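Local coordinates for protein anthranilate-CoA ligase (Stigmatella aurantiaca, PDB 4WV3) that belongs to the ANL superfamily of AMP-binding enzymes and carries their small C-terminal domain, at residues E428-L433 with Q440-I445. Numbering follows the deposited sequence.
Sequences EVESTL and QECAVI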
ATOM      1  N   GLU A 428      -8.099 -16.332  -9.500  1.00 17.72           N
ATOM      2  CA  GLU A 428      -8.322 -17.761  -9.306  1.00 17.86           C
ATOM      3  C   GLU A 428      -7.315 -18.599 -10.087  1.00 20.45           C
ATOM      4  O   GLU A 428      -6.768 -19.571  -9.564  1.00 23.12           O
ATOM      5  CB  GLU A 428      -9.740 -18.151  -9.721  1.00 14.78           C
ATOM      6  CG  GLU A 428     -10.014 -19.640  -9.600  1.00 15.62           C
ATOM      7  CD  GLU A 428     -11.359 -20.037 -10.169  1.00 18.72           C
ATOM      8  OE1 GLU A 428     -12.136 -19.136 -10.550  1.00 27.59           O
ATOM      9  OE2 GLU A 428     -11.636 -21.251 -10.242  1.00 26.62           O
ATOM     10  N   VAL A 429      -7.076 -18.220 -11.338  1.00 18.16           N
ATOM     11  CA  VAL A 429      -6.141 -18.947 -12.187  1.00 17.55           C
ATOM     12  C   VAL A 429      -4.712 -18.814 -11.663  1.00 19.96           C
ATOM     13  O   VAL A 429      -3.976 -19.799 -11.589  1.00 18.18           O
ATOM     14  CB  VAL A 429      -6.219 -18.479 -13.654  1.00 20.67           C
ATOM     15  CG1 VAL A 429      -5.264 -19.285 -14.522  1.00 14.19           C
ATOM     16  CG2 VAL A 429      -7.642 -18.609 -14.173  1.00 14.74           C
ATOM     17  N   GLU A 430      -4.331 -17.596 -11.287  1.00 19.40           N
ATOM     18  CA  GLU A 430      -3.007 -17.343 -10.728  1.00 15.50           C
ATOM     19  C   GLU A 430      -2.811 -18.080  -9.405  1.00 17.92           C
ATOM     20  O   GLU A 430      -1.716 -18.563  -9.113  1.00 16.56           O
ATOM     21  CB  GLU A 430      -2.782 -15.841 -10.530  1.00 16.30           C
ATOM     22  CG  GLU A 430      -2.639 -15.055 -11.824  1.00 23.56           C
ATOM     23  CD  GLU A 430      -2.742 -13.555 -11.612  1.00 25.62           C
ATOM     24  OE1 GLU A 430      -2.689 -13.112 -10.445  1.00 20.29           O
ATOM     25  OE2 GLU A 430      -2.883 -12.818 -12.611  1.00 23.18           O
ATOM     26  N   SER A 431      -3.875 -18.163  -8.614  1.00 18.26           N
ATOM     27  CA  SER A 431      -3.826 -18.849  -7.326  1.00 18.83           C
ATOM     28  C   SER A 431      -3.633 -20.349  -7.510  1.00 23.86           C
ATOM     29  O   SER A 431      -3.038 -21.016  -6.663  1.00 25.99           O
ATOM     30  CB  SER A 431      -5.104 -18.583  -6.527  1.00 22.28           C
ATOM     31  OG  SER A 431      -5.105 -19.307  -5.310  1.00 31.41           O
ATOM     32  N   THR A 432      -4.143 -20.872  -8.619  1.00 20.02           N
ATOM     33  CA  THR A 432      -4.001 -22.286  -8.936  1.00 20.66           C
ATOM     34  C   THR A 432      -2.591 -22.586  -9.434  1.00 19.59           C
ATOM     35  O   THR A 432      -1.982 -23.582  -9.043  1.00 19.45           O
ATOM     36  CB  THR A 432      -5.028 -22.730  -9.996  1.00 25.56           C
ATOM     37  OG1 THR A 432      -6.352 -22.599  -9.463  1.00 29.17           O
ATOM     38  CG2 THR A 432      -4.793 -24.175 -10.401  1.00 23.56           C
ATOM     39  N   LEU A 433      -2.076 -21.712 -10.294  1.00 18.21           N
ATOM     40  CA  LEU A 433      -0.738 -21.874 -10.853  1.00 16.52           C
ATOM     41  C   LEU A 433       0.341 -21.850  -9.773  1.00 15.08           C
ATOM     42  O   LEU A 433       1.318 -22.595  -9.843  1.00 11.62           O
ATOM     43  CB  LEU A 433      -0.457 -20.782 -11.888  1.00 14.38           C
ATOM     44  CG  LEU A 433      -1.216 -20.865 -13.212  1.00 15.28           C
ATOM     45  CD1 LEU A 433      -1.143 -19.540 -13.949  1.00 15.53           C
ATOM     46  CD2 LEU A 433      -0.648 -21.978 -14.072  1.00 17.65           C
ATOM     47  N   GLN A 440       7.150 -19.304  -8.559  1.00 22.58           N
ATOM     48  CA  GLN A 440       7.331 -18.305  -7.513  1.00 25.25           C
ATOM     49  C   GLN A 440       6.148 -17.341  -7.498  1.00 26.15           C
ATOM     50  O   GLN A 440       5.568 -17.068  -6.446  1.00 23.08           O
ATOM     51  CB  GLN A 440       8.641 -17.544  -7.716  1.00 16.92           C
ATOM     52  CG  GLN A 440       8.906 -16.477  -6.668  1.00 19.95           C
ATOM     53  CD  GLN A 440      10.306 -15.904  -6.763  1.00 25.50           C
ATOM     54  OE1 GLN A 440      11.187 -16.492  -7.392  1.00 27.29           O
ATOM     55  NE2 GLN A 440      10.518 -14.751  -6.141  1.00 23.48           N
ATOM     56  N   GLU A 441       5.801 -16.830  -8.676  1.00 21.76           N
ATOM     57  CA  GLU A 441       4.626 -15.982  -8.851  1.00 20.56           C
ATOM     58  C   GLU A 441       4.243 -15.949 -10.326  1.00 20.29           C
ATOM     59  O   GLU A 441       5.012 -16.392 -11.178  1.00 18.18           O
ATOM     60  CB  GLU A 441       4.889 -14.565  -8.337  1.00 19.65           C
ATOM     61  CG  GLU A 441       6.046 -13.863  -9.022  1.00 21.10           C
ATOM     62  CD  GLU A 441       6.216 -12.433  -8.553  1.00 23.78           C
ATOM     63  OE1 GLU A 441       5.273 -11.892  -7.937  1.00 22.33           O
ATOM     64  OE2 GLU A 441       7.294 -11.850  -8.797  1.00 22.20           O
ATOM     65  N   CYS A 442       3.059 -15.426 -10.628  1.00 20.59           N
ATOM     66  CA  CYS A 442       2.588 -15.394 -12.008  1.00 19.63           C
ATOM     67  C   CYS A 442       1.507 -14.346 -12.249  1.00 17.27           C
ATOM     68  O   CYS A 442       1.064 -13.664 -11.325  1.00 26.36           O
ATOM     69  CB  CYS A 442       2.070 -16.772 -12.426  1.00 20.96           C
ATOM     70  SG  CYS A 442       0.584 -17.303 -11.549  1.00 20.95           S
ATOM     71  N   ALA A 443       1.090 -14.230 -13.506  1.00 19.36           N
ATOM     72  CA  ALA A 443       0.056 -13.281 -13.898  1.00 20.76           C
ATOM     73  C   ALA A 443      -0.722 -13.811 -15.098  1.00 22.96           C
ATOM     74  O   ALA A 443      -0.140 -14.372 -16.026  1.00 20.13           O
ATOM     75  CB  ALA A 443       0.673 -11.929 -14.218  1.00 20.81           C
ATOM     76  N   VAL A 444      -2.038 -13.629 -15.075  1.00 25.83           N
ATOM     77  CA  VAL A 444      -2.899 -14.125 -16.142  1.00 18.41           C
ATOM     78  C   VAL A 444      -3.706 -13.001 -16.783  1.00 19.21           C
ATOM     79  O   VAL A 444      -4.425 -12.272 -16.102  1.00 19.18           O
ATOM     80  CB  VAL A 444      -3.857 -15.218 -15.629  1.00 20.09           C
ATOM     81  CG1 VAL A 444      -4.896 -15.562 -16.686  1.00 16.13           C
ATOM     82  CG2 VAL A 444      -3.074 -16.456 -15.218  1.00 17.92           C
ATOM     83  N   ILE A 445      -3.580 -12.868 -18.100  1.00 25.48           N
ATOM     84  CA  ILE A 445      -4.304 -11.846 -18.844  1.00 21.40           C
ATOM     85  C   ILE A 445      -5.107 -12.473 -19.976  1.00 24.84           C
ATOM     86  O   ILE A 445      -4.973 -13.664 -20.260  1.00 24.61           O
ATOM     87  CB  ILE A 445      -3.343 -10.816 -19.460  1.00 23.86           C
ATOM     88  CG1 ILE A 445      -2.521 -11.469 -20.573  1.00 24.27           C
ATOM     89  CG2 ILE A 445      -2.439 -10.214 -18.393  1.00 17.86           C
ATOM     90  CD1 ILE A 445      -1.604 -10.519 -21.291  1.00 27.23           C
TER
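In the small C-terminal domain of this AMP-binding enzyme, helix 426-433 packs on the outer strand of a three-stranded sheet, strand 439-448, and Glu430, Val429 and Leu433 of the helix meet Cys442 and Val444 of the strand. The segments run roughly antiparallel, their axes at 148° and 7.6 Å apart. The contact shows how a short helix can be joined to a sheet edge by one polar bond beside an apolar patch. Glu430 supplies the acceptor: its extended side chain slides past that of Val444 in the opposite direction, and Val444 N donates to Glu430 OE2 at 2.7 Å. The N-H points at the oxygen with an angle of 157°, meeting it on the anti side of the carboxylate and somewhat out of its plane. OE1, the other oxygen, forms a salt bridge with Arg509, so both carboxylate oxygens have partners, an arrangement consistent with a charged Glu430. The aliphatic part of the same side chain also packs, CG lying 3.7 Å from Val444 CG2. With CG1 of Val444 anti to its backbone N (chi1 171°), CG2 is the branch that faces the helix, and three helix residues share it, for Val429 CG1 approaches it to 3.6 Å and Leu433 CD1 to 3.9 Å; both of these side chains cross Val444 at about a right angle. Two residues earlier on the strand, on the same face, Cys442 SG rests against Leu433 CB at 3.6 Å and lies 3.8 Å from Glu430 CB. On the other face of the strand, helix 509-520 covers Ala443 and Ile445, while Leu433 reaches on to helix 470-483. The result is the layered alpha/beta core of the C-terminal domain of ANL enzymes, with helices packed on both faces of a small sheet.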